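Local coordinates for protein putative aldehyde dehydrogenase (Burkholderia cenocepacia, PDB 4YWE) that probably oxidises aldehydes with NAD or NADP as electron acceptor, as a member of the aldehyde dehydrogenase family, and binds calcium and magnesium ions, at residues A41-G46 with D185-V190; A219-H224 with D228-T233; P305-L310 with L395-F400; G329-A334 with Q338-F343; G465-F470 with Y474-L479. All coordinates share one frame; numbering follows the deposited sequence.

Contact 1: residues A41-G46 with D185-V190; sequences ATIARG and DACLSV. With CA (calcium ion), chain K.
With chi1 at 53°, I43 sets CG1 between its own backbone N and carbonyl carbon and holds CG2 beside the N, so both branches reach across to C187 and L188. C187 adopts the same kind of first torsion (62°), which brings SG up to the isoleucine. The contact lays one face of strand 38-44, paired with 28-33 in an antiparallel hairpin, against the first turn of helix 188-200, which follows a strand of the Rossmann-like domain that binds the nicotinamide cofactor in relatives. C187 SG sits between two methyls of I43, touching CD1 at 3.8 Å and lying near CG2, while CG2 also meets L188 CD2 at 3.9 Å. L188 splits its methyls between the two strand residues, CD2 on I43 and CD1 on A41, where CD1 stands 4.1 Å from A41 CB. T42, between them, points away. No hydrogen bond crosses the interface, so cohesion here is apolar. Polar order comes from the helix start, where C187 is the N-cap residue and the backbone N atoms of C187 and L188 both bond to OD2 of D99. The other carboxylate oxygen of D99 binds calcium, together with the backbone oxygens of V32 and D185. One ion therefore ties hairpin, helix 89-100 and the segment leading into helix 188-200 together, next to the apolar patch. Two waters also bind the ion, and D185 contributes its carbonyl rather than its carboxylate, with D185 O 2.6 Å from the calcium.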
# COMPACT_ATOMS: atom_id res chain seq x y z
N ALA A 41 10.25 -33.36 34.07
CA ALA A 41 10.65 -32.00 34.40
C ALA A 41 9.55 -31.26 35.15
O ALA A 41 8.46 -31.79 35.34
CB ALA A 41 11.03 -31.24 33.13
N THR A 42 9.85 -30.04 35.58
CA THR A 42 8.87 -29.20 36.26
C THR A 42 8.94 -27.76 35.76
O THR A 42 10.01 -27.28 35.37
CB THR A 42 9.08 -29.20 37.79
OG1 THR A 42 10.41 -28.76 38.09
CG2 THR A 42 8.86 -30.59 38.38
N ILE A 43 7.80 -27.08 35.78
CA ILE A 43 7.76 -25.66 35.45
C ILE A 43 7.21 -24.88 36.64
O ILE A 43 6.52 -25.44 37.49
CB ILE A 43 6.92 -25.39 34.19
CG1 ILE A 43 5.53 -26.03 34.32
CG2 ILE A 43 7.63 -25.91 32.95
CD1 ILE A 43 4.64 -25.81 33.12
N ALA A 44 7.50 -23.59 36.68
CA ALA A 44 6.99 -22.72 37.74
C ALA A 44 5.48 -22.55 37.62
O ALA A 44 4.97 -22.26 36.54
CB ALA A 44 7.69 -21.37 37.70
N ARG A 45 4.78 -22.73 38.73
CA ARG A 45 3.34 -22.52 38.77
C ARG A 45 3.05 -21.03 38.94
O ARG A 45 2.90 -20.53 40.06
CB ARG A 45 2.69 -23.32 39.90
CG ARG A 45 1.18 -23.21 39.96
CD ARG A 45 0.60 -24.10 41.05
NE ARG A 45 -0.85 -23.98 41.12
CZ ARG A 45 -1.62 -24.72 41.92
NH1 ARG A 45 -1.08 -25.63 42.71
NH2 ARG A 45 -2.94 -24.54 41.92
N GLY A 46 2.97 -20.32 37.82
CA GLY A 46 2.81 -18.88 37.84
C GLY A 46 1.47 -18.39 38.35
O GLY A 46 0.42 -18.96 38.03
N ASP A 185 0.81 -27.73 29.36
CA ASP A 185 0.99 -29.08 28.84
C ASP A 185 2.24 -29.20 27.98
O ASP A 185 2.76 -30.30 27.79
CB ASP A 185 -0.25 -29.52 28.06
CG ASP A 185 -1.41 -29.88 28.96
OD1 ASP A 185 -1.24 -30.76 29.83
OD2 ASP A 185 -2.50 -29.29 28.80
N ALA A 186 2.72 -28.07 27.47
CA ALA A 186 3.96 -28.04 26.68
C ALA A 186 4.46 -26.61 26.51
O ALA A 186 3.81 -25.80 25.84
CB ALA A 186 3.75 -28.70 25.32
N CYS A 187 5.61 -26.30 27.10
CA CYS A 187 6.16 -24.95 27.01
C CYS A 187 7.67 -24.89 27.22
O CYS A 187 8.25 -23.81 27.30
CB CYS A 187 5.48 -24.03 28.02
SG CYS A 187 5.70 -24.49 29.75
N LEU A 188 8.32 -26.05 27.30
CA LEU A 188 9.75 -26.10 27.58
C LEU A 188 10.58 -25.53 26.43
O LEU A 188 11.65 -24.97 26.65
CB LEU A 188 10.20 -27.53 27.89
CG LEU A 188 9.85 -28.05 29.29
CD1 LEU A 188 10.53 -29.39 29.54
CD2 LEU A 188 10.25 -27.03 30.35
N SER A 189 10.09 -25.68 25.21
CA SER A 189 10.80 -25.17 24.04
C SER A 189 10.85 -23.65 24.06
O SER A 189 11.88 -23.05 23.76
CB SER A 189 10.14 -25.66 22.75
OG SER A 189 8.84 -25.13 22.61
N VAL A 190 9.73 -23.03 24.43
CA VAL A 190 9.61 -21.58 24.48
C VAL A 190 10.61 -20.96 25.45
O VAL A 190 11.20 -19.92 25.17
CB VAL A 190 8.17 -21.17 24.84
CG1 VAL A 190 8.10 -19.70 25.23
CG2 VAL A 190 7.22 -21.46 23.68
CA CA K . 4.35 -32.32 28.05
O HOH W 1 2.34 -33.61 27.62
O HOH W 2 3.34 -31.70 30.31

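Contact 2: residues A219-H224 with D228-T233; sequences AALARH and DHISFT
I230 points from strand 229-233 toward the helix, whereas L221 and A222 present themselves from the flank of theirs. The isoleucine is fully extended (chi2 180°), and its terminal methyl CD1 does all the touching. That methyl ends against the helix backbone itself, 3.8 Å from A222 CA, with A222 CB a little farther off at 4.4 Å. L221 approaches beside it: CG stands anti to the backbone N (chi1 -176°), which carries the branch toward the strand until CD2 lies 4.2 Å from I230 CD1. One methyl of the strand is thereby met by two neighbouring helix residues. The three residues are buried, and no hydrogen bond joins the two segments. Around them the apolar layer continues, with L221 also resting on I154 of strand 139-155 and I230 on A246 of helix 236-246 and V253 of strand 253-256. Helix 214-223, followed after a short loop by strand 229-233, forms the second half of a beta-alpha-beta crossover (strand 207-209, helix 214-223, strand 229-233) in the Rossmann-like domain that binds the nicotinamide cofactor in relatives.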
# COMPACT_ATOMS: atom_id res chain seq x y z
N ALA A 219 -5.24 -16.39 33.22
CA ALA A 219 -6.32 -15.49 33.59
C ALA A 219 -5.77 -14.16 34.11
O ALA A 219 -6.30 -13.10 33.80
CB ALA A 219 -7.22 -16.13 34.64
N ALA A 220 -4.69 -14.24 34.88
CA ALA A 220 -4.07 -13.05 35.45
C ALA A 220 -3.56 -12.11 34.36
O ALA A 220 -3.58 -10.89 34.51
CB ALA A 220 -2.94 -13.44 36.39
N LEU A 221 -3.10 -12.70 33.26
CA LEU A 221 -2.64 -11.92 32.11
C LEU A 221 -3.82 -11.19 31.48
O LEU A 221 -3.76 -9.99 31.23
CB LEU A 221 -1.94 -12.83 31.09
CG LEU A 221 -1.30 -12.22 29.84
CD1 LEU A 221 -0.12 -13.07 29.39
CD2 LEU A 221 -2.30 -12.07 28.70
N ALA A 222 -4.89 -11.93 31.23
CA ALA A 222 -6.07 -11.39 30.55
C ALA A 222 -6.76 -10.31 31.37
O ALA A 222 -7.41 -9.42 30.81
CB ALA A 222 -7.05 -12.52 30.23
N ARG A 223 -6.61 -10.37 32.69
CA ARG A 223 -7.23 -9.39 33.58
C ARG A 223 -6.36 -8.15 33.78
O ARG A 223 -6.85 -7.10 34.21
CB ARG A 223 -7.53 -10.01 34.94
CG ARG A 223 -8.53 -11.15 34.93
CD ARG A 223 -8.78 -11.63 36.36
NE ARG A 223 -9.41 -12.94 36.42
CZ ARG A 223 -10.72 -13.14 36.47
NH1 ARG A 223 -11.55 -12.10 36.47
NH2 ARG A 223 -11.20 -14.37 36.53
N HIS A 224 -5.07 -8.26 33.49
CA HIS A 224 -4.12 -7.21 33.84
C HIS A 224 -4.32 -5.95 33.01
O HIS A 224 -4.33 -6.00 31.78
CB HIS A 224 -2.68 -7.71 33.68
CG HIS A 224 -1.70 -7.00 34.56
ND1 HIS A 224 -1.26 -5.73 34.30
CD2 HIS A 224 -1.09 -7.39 35.70
CE1 HIS A 224 -0.41 -5.36 35.24
NE2 HIS A 224 -0.29 -6.35 36.11
N ASP A 228 -1.71 -3.92 26.70
CA ASP A 228 -2.39 -3.07 25.73
C ASP A 228 -3.04 -3.87 24.60
O ASP A 228 -3.91 -3.36 23.90
CB ASP A 228 -1.42 -2.05 25.15
CG ASP A 228 -0.72 -1.25 26.23
OD1 ASP A 228 -1.40 -0.45 26.91
OD2 ASP A 228 0.51 -1.42 26.40
N HIS A 229 -2.62 -5.11 24.43
CA HIS A 229 -3.15 -5.97 23.37
C HIS A 229 -2.85 -7.43 23.68
O HIS A 229 -1.78 -7.76 24.20
CB HIS A 229 -2.56 -5.59 22.01
CG HIS A 229 -2.87 -6.56 20.92
ND1 HIS A 229 -4.00 -6.47 20.13
CD2 HIS A 229 -2.20 -7.66 20.48
CE1 HIS A 229 -4.02 -7.46 19.26
NE2 HIS A 229 -2.93 -8.19 19.45
N ILE A 230 -3.80 -8.31 23.37
CA ILE A 230 -3.64 -9.73 23.66
C ILE A 230 -3.74 -10.56 22.39
O ILE A 230 -4.67 -10.40 21.60
CB ILE A 230 -4.67 -10.20 24.70
CG1 ILE A 230 -4.50 -9.43 26.01
CG2 ILE A 230 -4.53 -11.70 24.95
CD1 ILE A 230 -5.48 -9.84 27.09
N SER A 231 -2.78 -11.45 22.20
CA SER A 231 -2.81 -12.41 21.11
C SER A 231 -3.15 -13.80 21.65
O SER A 231 -2.32 -14.43 22.31
CB SER A 231 -1.48 -12.44 20.36
OG SER A 231 -1.47 -13.44 19.37
N PHE A 232 -4.37 -14.26 21.39
CA PHE A 232 -4.82 -15.54 21.93
C PHE A 232 -4.92 -16.62 20.86
O PHE A 232 -5.38 -16.37 19.75
CB PHE A 232 -6.18 -15.38 22.62
CG PHE A 232 -6.72 -16.67 23.18
CD1 PHE A 232 -6.40 -17.07 24.47
CD2 PHE A 232 -7.56 -17.47 22.42
CE1 PHE A 232 -6.90 -18.25 24.98
CE2 PHE A 232 -8.05 -18.66 22.93
CZ PHE A 232 -7.73 -19.05 24.21
N THR A 233 -4.48 -17.82 21.22
CA THR A 233 -4.66 -19.00 20.38
C THR A 233 -5.04 -20.19 21.25
O THR A 233 -4.26 -20.64 22.08
CB THR A 233 -3.38 -19.34 19.59
OG1 THR A 233 -3.01 -18.23 18.77
CG2 THR A 233 -3.61 -20.56 18.72

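Contact 3: residues P305-L310 with L395-F400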
# COMPACT_ATOMS: atom_id res chain seq x y z
N PRO A 305 -14.14 -44.45 -4.91
CA PRO A 305 -12.73 -44.72 -5.20
C PRO A 305 -11.75 -44.00 -4.28
O PRO A 305 -10.75 -44.59 -3.87
CB PRO A 305 -12.57 -44.22 -6.64
CG PRO A 305 -13.92 -44.35 -7.23
CD PRO A 305 -14.86 -44.00 -6.12
N LEU A 306 -12.03 -42.74 -3.94
CA LEU A 306 -11.12 -41.97 -3.10
C LEU A 306 -11.14 -42.45 -1.65
O LEU A 306 -10.12 -42.43 -0.97
CB LEU A 306 -11.46 -40.48 -3.17
CG LEU A 306 -10.53 -39.54 -2.40
CD1 LEU A 306 -9.08 -39.76 -2.81
CD2 LEU A 306 -10.93 -38.09 -2.62
N VAL A 307 -12.31 -42.88 -1.19
CA VAL A 307 -12.44 -43.43 0.16
C VAL A 307 -11.61 -44.70 0.29
O VAL A 307 -10.92 -44.89 1.30
CB VAL A 307 -13.92 -43.69 0.51
CG1 VAL A 307 -14.02 -44.61 1.73
CG2 VAL A 307 -14.65 -42.38 0.77
N GLU A 308 -11.65 -45.55 -0.73
CA GLU A 308 -10.88 -46.79 -0.73
C GLU A 308 -9.38 -46.51 -0.70
O GLU A 308 -8.62 -47.23 -0.06
CB GLU A 308 -11.24 -47.64 -1.94
N ARG A 309 -8.96 -45.46 -1.41
CA ARG A 309 -7.55 -45.08 -1.43
C ARG A 309 -7.16 -44.43 -0.10
O ARG A 309 -6.04 -44.59 0.37
CB ARG A 309 -7.26 -44.13 -2.60
CG ARG A 309 -7.51 -44.76 -3.96
CD ARG A 309 -7.22 -43.79 -5.10
NE ARG A 309 -5.81 -43.42 -5.18
CZ ARG A 309 -5.25 -42.84 -6.23
NH1 ARG A 309 -5.98 -42.55 -7.30
NH2 ARG A 309 -3.96 -42.54 -6.22
N LEU A 310 -8.10 -43.69 0.49
CA LEU A 310 -7.87 -43.11 1.81
C LEU A 310 -7.84 -44.21 2.86
O LEU A 310 -7.08 -44.13 3.83
CB LEU A 310 -8.96 -42.08 2.15
CG LEU A 310 -8.89 -40.72 1.45
CD1 LEU A 310 -10.16 -39.92 1.72
CD2 LEU A 310 -7.67 -39.94 1.91
N LEU A 395 -10.59 -38.27 10.42
CA LEU A 395 -11.06 -37.66 9.18
C LEU A 395 -12.49 -38.09 8.88
O LEU A 395 -12.80 -39.28 8.84
CB LEU A 395 -10.14 -38.04 8.02
CG LEU A 395 -10.55 -37.50 6.65
CD1 LEU A 395 -10.61 -35.98 6.66
CD2 LEU A 395 -9.61 -38.00 5.57
N ALA A 396 -13.37 -37.11 8.67
CA ALA A 396 -14.76 -37.38 8.34
C ALA A 396 -14.99 -37.24 6.84
O ALA A 396 -14.71 -36.19 6.25
CB ALA A 396 -15.69 -36.45 9.11
N ALA A 397 -15.49 -38.30 6.21
CA ALA A 397 -15.70 -38.31 4.77
C ALA A 397 -17.18 -38.36 4.42
O ALA A 397 -17.96 -39.07 5.06
CB ALA A 397 -14.97 -39.49 4.14
N MET A 398 -17.56 -37.61 3.39
CA MET A 398 -18.93 -37.58 2.90
C MET A 398 -18.94 -37.07 1.46
O MET A 398 -17.96 -36.49 1.00
CB MET A 398 -19.81 -36.69 3.79
CG MET A 398 -19.43 -35.22 3.74
SD MET A 398 -20.24 -34.24 5.02
CE MET A 398 -19.38 -34.80 6.48
N ARG A 399 -20.05 -37.29 0.76
CA ARG A 399 -20.12 -36.92 -0.66
C ARG A 399 -20.94 -35.66 -0.90
O ARG A 399 -21.70 -35.22 -0.03
CB ARG A 399 -20.71 -38.08 -1.47
CG ARG A 399 -22.16 -38.39 -1.15
CD ARG A 399 -22.69 -39.53 -2.00
NE ARG A 399 -24.14 -39.67 -1.91
CZ ARG A 399 -24.87 -40.48 -2.66
NH1 ARG A 399 -24.29 -41.24 -3.58
NH2 ARG A 399 -26.18 -40.54 -2.50
N PHE A 400 -20.77 -35.07 -2.08
CA PHE A 400 -21.61 -33.96 -2.53
C PHE A 400 -21.91 -34.11 -4.02
O PHE A 400 -21.15 -34.73 -4.76
CB PHE A 400 -20.96 -32.60 -2.24
CG PHE A 400 -19.69 -32.35 -3.01
CD1 PHE A 400 -19.73 -31.83 -4.30
CD2 PHE A 400 -18.45 -32.59 -2.44
CE1 PHE A 400 -18.56 -31.58 -5.00
CE2 PHE A 400 -17.28 -32.35 -3.13
CZ PHE A 400 -17.34 -31.84 -4.42
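Helix 303-315 packs on the mixed sheet of this putative aldehyde dehydrogenase that corresponds to the family's catalytic domain, and here it meets strand 394-400, beside strand 293-299. Two pairs of apolar side chains form the contact, one helical turn apart. L310 points toward the strand and brings CD1 to 4.3 Å from CD2 of L395. V307, three residues earlier, reaches A397 CB with its CG2 methyl at 4.5 Å. Spacing on both elements explains the match: positions i and i+3 fall on one side of a helix, and alternate residues fall on one face of a strand, so L395 and A397 both point at the helix while A396 between them does not. All four residues are buried, yet the contacts are loose and no hydrogen bond crosses. Neighbours pack on the same side chains: L395 and A397 both lean on V296 of strand 293-299, and L310 also packs against L275 and L278 of helix 271-283. The strand keeps its own backbone bonds to both sides, to L376 and to S294 and V296. Strand 293-299 leads through helix 303-315 into further strands of the same parallel-rich sheet, an alpha/beta layer of the aldehyde dehydrogenase catalytic domain.

Contact 4: residues G329-A334 with Q338-F343; sequences GPLINA and QRVWDF
L331 and V340 meet methyl to methyl, L331 CD1 lying 3.7 Å from V340 CG2. The leucine holds CG beside its backbone N (chi1 -59°) and then runs on extended, which sends CD1 out from the loop toward the helix. On V340 the methyl used is CG2, while CG1 takes no part. The two side chains cross obliquely, and both are buried. A second link is polar and lies at the exposed end: Q338 N donates to A334 O at 2.9 Å, with an N-H...O angle of 156°. Its donor is tilted from the carbonyl plane. This is the i to i+4 bond of the first turn of helix 334-349, so the loop 329-333 enters a helix whose own second turn it then packs against. N333 is the N-cap residue: chi1 of 54° turns its amide over the helix start, where OD1 accepts from the backbone N of Q336, and ND2 makes a weak bond to D185 OD1. Q338 CB approaches A334 O at 3.4 Å. Further along, R339 stretches its chain fully extended and sets its guanidinium against the rim of the F343 ring: CE2 of that ring sits 3.7 Å above one guanidinium face, offset toward the rim, while NE lies at the edge of the phenyl ring, in its plane. F343 also takes a cation-pi contact from R384. On the loop side, I332 fixes its backbone N to OE1 of Q288 and rests its side chain on W157.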
# COMPACT_ATOMS: atom_id res chain seq x y z
N GLY A 329 2.50 -39.57 16.49
CA GLY A 329 2.87 -39.81 17.87
C GLY A 329 1.66 -39.88 18.77
O GLY A 329 0.53 -39.96 18.29
N PRO A 330 1.87 -39.85 20.09
CA PRO A 330 0.77 -39.85 21.06
C PRO A 330 0.07 -38.49 21.13
O PRO A 330 0.60 -37.51 20.62
CB PRO A 330 1.46 -40.18 22.38
CG PRO A 330 2.83 -39.61 22.21
CD PRO A 330 3.18 -39.81 20.77
N LEU A 331 -1.10 -38.45 21.76
CA LEU A 331 -1.78 -37.19 22.00
C LEU A 331 -1.18 -36.52 23.24
O LEU A 331 -0.41 -37.15 23.97
CB LEU A 331 -3.28 -37.40 22.15
CG LEU A 331 -3.96 -38.05 20.94
CD1 LEU A 331 -5.47 -38.10 21.12
CD2 LEU A 331 -3.58 -37.33 19.66
N ILE A 332 -1.54 -35.27 23.48
CA ILE A 332 -0.85 -34.46 24.48
C ILE A 332 -1.08 -34.95 25.91
O ILE A 332 -0.19 -34.85 26.75
CB ILE A 332 -1.25 -32.97 24.33
CG1 ILE A 332 -0.34 -32.08 25.18
CG2 ILE A 332 -2.71 -32.75 24.68
CD1 ILE A 332 1.12 -32.15 24.79
N ASN A 333 -2.26 -35.51 26.19
CA ASN A 333 -2.54 -36.04 27.52
C ASN A 333 -3.76 -36.97 27.53
O ASN A 333 -4.34 -37.26 26.49
CB ASN A 333 -2.75 -34.90 28.53
CG ASN A 333 -3.80 -33.90 28.09
OD1 ASN A 333 -4.79 -34.25 27.45
ND2 ASN A 333 -3.59 -32.64 28.45
N ALA A 334 -4.14 -37.42 28.73
CA ALA A 334 -5.24 -38.35 28.89
C ALA A 334 -6.59 -37.68 28.65
O ALA A 334 -7.52 -38.31 28.14
CB ALA A 334 -5.20 -38.98 30.27
N GLN A 338 -9.19 -39.08 25.89
CA GLN A 338 -10.54 -39.48 26.24
C GLN A 338 -11.57 -38.74 25.39
O GLN A 338 -12.61 -39.29 25.03
CB GLN A 338 -10.80 -39.23 27.73
CG GLN A 338 -12.18 -39.67 28.21
CD GLN A 338 -12.36 -41.18 28.16
OE1 GLN A 338 -13.32 -41.68 27.58
NE2 GLN A 338 -11.44 -41.90 28.78
N ARG A 339 -11.26 -37.49 25.07
CA ARG A 339 -12.15 -36.67 24.25
C ARG A 339 -12.29 -37.25 22.84
O ARG A 339 -13.38 -37.27 22.28
CB ARG A 339 -11.63 -35.23 24.17
CG ARG A 339 -12.44 -34.33 23.25
CD ARG A 339 -11.92 -32.91 23.26
NE ARG A 339 -12.66 -32.05 22.34
CZ ARG A 339 -13.81 -31.45 22.64
NH1 ARG A 339 -14.35 -31.61 23.84
NH2 ARG A 339 -14.41 -30.69 21.73
N VAL A 340 -11.18 -37.73 22.29
CA VAL A 340 -11.19 -38.36 20.97
C VAL A 340 -11.96 -39.67 21.04
O VAL A 340 -12.72 -40.01 20.12
CB VAL A 340 -9.76 -38.59 20.45
CG1 VAL A 340 -9.78 -39.34 19.12
CG2 VAL A 340 -9.03 -37.26 20.30
N TRP A 341 -11.78 -40.41 22.13
CA TRP A 341 -12.49 -41.67 22.34
C TRP A 341 -14.00 -41.46 22.35
O TRP A 341 -14.75 -42.28 21.83
CB TRP A 341 -12.05 -42.31 23.66
CG TRP A 341 -10.71 -42.97 23.61
CD1 TRP A 341 -9.98 -43.27 22.49
CD2 TRP A 341 -9.92 -43.40 24.73
NE1 TRP A 341 -8.80 -43.86 22.84
CE2 TRP A 341 -8.74 -43.96 24.21
CE3 TRP A 341 -10.11 -43.38 26.11
CZ2 TRP A 341 -7.74 -44.48 25.03
CZ3 TRP A 341 -9.12 -43.90 26.93
CH2 TRP A 341 -7.95 -44.44 26.38
N ASP A 342 -14.44 -40.36 22.95
CA ASP A 342 -15.87 -40.06 23.05
C ASP A 342 -16.47 -39.76 21.69
O ASP A 342 -17.61 -40.14 21.41
CB ASP A 342 -16.10 -38.90 24.01
CG ASP A 342 -15.71 -39.23 25.44
OD1 ASP A 342 -15.51 -40.42 25.74
OD2 ASP A 342 -15.60 -38.30 26.26
N PHE A 343 -15.71 -39.07 20.84
CA PHE A 343 -16.14 -38.81 19.47
C PHE A 343 -16.31 -40.10 18.69
O PHE A 343 -17.33 -40.33 18.05
CB PHE A 343 -15.14 -37.90 18.75
CG PHE A 343 -15.40 -36.43 18.95
CD1 PHE A 343 -16.34 -35.78 18.17
CD2 PHE A 343 -14.70 -35.71 19.89
CE1 PHE A 343 -16.58 -34.43 18.33
CE2 PHE A 343 -14.93 -34.36 20.06
CZ PHE A 343 -15.87 -33.71 19.28

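Contact 5: residues G465-F470 with Y474-L479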
# COMPACT_ATOMS: atom_id res chain seq x y z
N GLY A 465 -9.47 -11.67 13.40
CA GLY A 465 -8.14 -11.09 13.32
C GLY A 465 -7.21 -11.96 12.50
O GLY A 465 -7.53 -13.11 12.19
N ARG A 466 -6.05 -11.42 12.14
CA ARG A 466 -5.11 -12.14 11.30
C ARG A 466 -3.70 -12.12 11.88
O ARG A 466 -3.23 -11.08 12.36
CB ARG A 466 -5.09 -11.57 9.88
CG ARG A 466 -6.41 -11.71 9.13
CD ARG A 466 -6.72 -13.16 8.81
NE ARG A 466 -7.99 -13.32 8.10
CZ ARG A 466 -9.16 -13.51 8.70
NH1 ARG A 466 -9.23 -13.57 10.03
NH2 ARG A 466 -10.27 -13.64 7.98
N GLU A 467 -3.03 -13.26 11.84
CA GLU A 467 -1.62 -13.34 12.19
C GLU A 467 -0.86 -14.05 11.08
O GLU A 467 -1.46 -14.46 10.08
CB GLU A 467 -1.42 -14.03 13.54
CG GLU A 467 -2.10 -13.29 14.70
CD GLU A 467 -1.49 -13.59 16.05
OE1 GLU A 467 -0.69 -14.55 16.15
OE2 GLU A 467 -1.80 -12.86 17.01
N LYS A 468 0.46 -14.19 11.25
CA LYS A 468 1.38 -14.59 10.18
C LYS A 468 1.41 -13.53 9.07
O LYS A 468 0.55 -12.65 9.01
CB LYS A 468 1.02 -15.95 9.57
CG LYS A 468 0.92 -17.10 10.55
CD LYS A 468 0.69 -18.40 9.79
CE LYS A 468 0.31 -19.55 10.72
NZ LYS A 468 0.12 -20.81 9.96
N GLY A 469 2.41 -13.62 8.20
CA GLY A 469 2.55 -12.69 7.10
C GLY A 469 2.78 -11.25 7.52
O GLY A 469 2.86 -10.95 8.71
N PHE A 470 2.89 -10.36 6.54
CA PHE A 470 3.11 -8.95 6.81
C PHE A 470 1.89 -8.33 7.48
O PHE A 470 2.01 -7.43 8.32
CB PHE A 470 3.44 -8.20 5.52
CG PHE A 470 4.06 -6.85 5.73
CD1 PHE A 470 3.27 -5.74 5.96
CD2 PHE A 470 5.44 -6.70 5.70
CE1 PHE A 470 3.85 -4.49 6.16
CE2 PHE A 470 6.02 -5.46 5.90
CZ PHE A 470 5.22 -4.36 6.12
N TYR A 474 -0.13 -5.14 11.38
CA TYR A 474 -1.21 -4.16 11.54
C TYR A 474 -2.03 -4.45 12.79
O TYR A 474 -2.61 -3.55 13.39
CB TYR A 474 -2.11 -4.15 10.31
CG TYR A 474 -1.38 -3.80 9.03
CD1 TYR A 474 -0.93 -2.51 8.80
CD2 TYR A 474 -1.15 -4.77 8.06
CE1 TYR A 474 -0.26 -2.19 7.63
CE2 TYR A 474 -0.49 -4.46 6.89
CZ TYR A 474 -0.04 -3.17 6.68
OH TYR A 474 0.62 -2.86 5.52
N GLY A 475 -2.07 -5.72 13.19
CA GLY A 475 -2.76 -6.11 14.40
C GLY A 475 -1.95 -5.83 15.65
O GLY A 475 -2.50 -5.74 16.75
N PHE A 476 -0.64 -5.67 15.48
CA PHE A 476 0.25 -5.41 16.60
C PHE A 476 0.67 -3.95 16.67
O PHE A 476 1.56 -3.59 17.45
CB PHE A 476 1.49 -6.31 16.53
CG PHE A 476 1.23 -7.73 16.95
CD1 PHE A 476 1.00 -8.04 18.28
CD2 PHE A 476 1.22 -8.76 16.02
CE1 PHE A 476 0.76 -9.34 18.67
CE2 PHE A 476 0.99 -10.06 16.40
CZ PHE A 476 0.75 -10.35 17.73
N THR A 477 0.04 -3.11 15.86
CA THR A 477 0.24 -1.67 15.95
C THR A 477 -1.11 -0.95 16.00
O THR A 477 -2.15 -1.56 15.77
CB THR A 477 1.07 -1.12 14.76
OG1 THR A 477 0.40 -1.40 13.52
CG2 THR A 477 2.47 -1.72 14.74
N ALA A 478 -1.06 0.34 16.30
CA ALA A 478 -2.26 1.19 16.29
C ALA A 478 -1.97 2.47 15.53
O ALA A 478 -0.93 3.10 15.73
CB ALA A 478 -2.71 1.49 17.71
N LEU A 479 -2.89 2.86 14.65
CA LEU A 479 -2.66 4.01 13.78
C LEU A 479 -2.86 5.33 14.52
O LEU A 479 -3.88 5.55 15.18
CB LEU A 479 -3.59 3.95 12.57
CG LEU A 479 -3.24 4.90 11.43
CD1 LEU A 479 -1.96 4.46 10.74
CD2 LEU A 479 -4.38 5.00 10.42
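F470 and Y474 touch where the loop after strand 463-464 enters the short, weakly bonded helix 472-475, ahead of the C-terminal strand 477-485 in this aldehyde dehydrogenase fold. The tyrosine hydroxyl comes to the edge of the phenyl ring, near its plane, with Y474 OH 3.7 Å from F470 CE1. Close by, F470 CD1 lies 4.1 Å from Y474 CE2, and the two side chains meet at a slant. F470 reaches this place because CG stands anti to its backbone N (chi1 -163°), which swings the ring toward the tyrosine. The second pair is E467 with F476: carboxylate oxygen OE2 of E467 lies 3.6 Å from CZ of F476, the carboxylate and ring planes 51° apart and the side chains crossing at about a right angle. E467 OE2 probably also bonds S231 OG, and the E467 side chain lies about 4 Å from that of E256, predicted to be an active-site residue. F476 meets the ring of H229, the planes at about 70°, and packs on A170 and A171 of helix 160-174. Farther out, R466 bonds through NE to the backbone O of L479 of a neighbouring subunit, consistent with a part in joining subunits. Its NH1 donates to G465 O at 2.8 Å, with the oxygen in the guanidinium plane but the donor well above the carbonyl plane.

Contacts 2 and 3 are wholly buried, apolar helix-on-sheet packings without a bond across them, one in each alpha/beta domain and on opposite sides of the chain's centre. Contacts 1, 4 and 5 are only partly buried, and polar or metal chemistry gathers around them. Contacts 1 and 4 adjoin at D185, which binds calcium through its backbone and meets the helix-capping N333 through its side chain. Contacts 2 and 5 share the same sheet, that of strand 139-155, and meet directly, the serine of strand 229-233 probably bonding the glutamate of contact 5. Contact 5 alone has neighbouring subunits at its segments, and contact 4 alone has a hydrogen bond between its two segments.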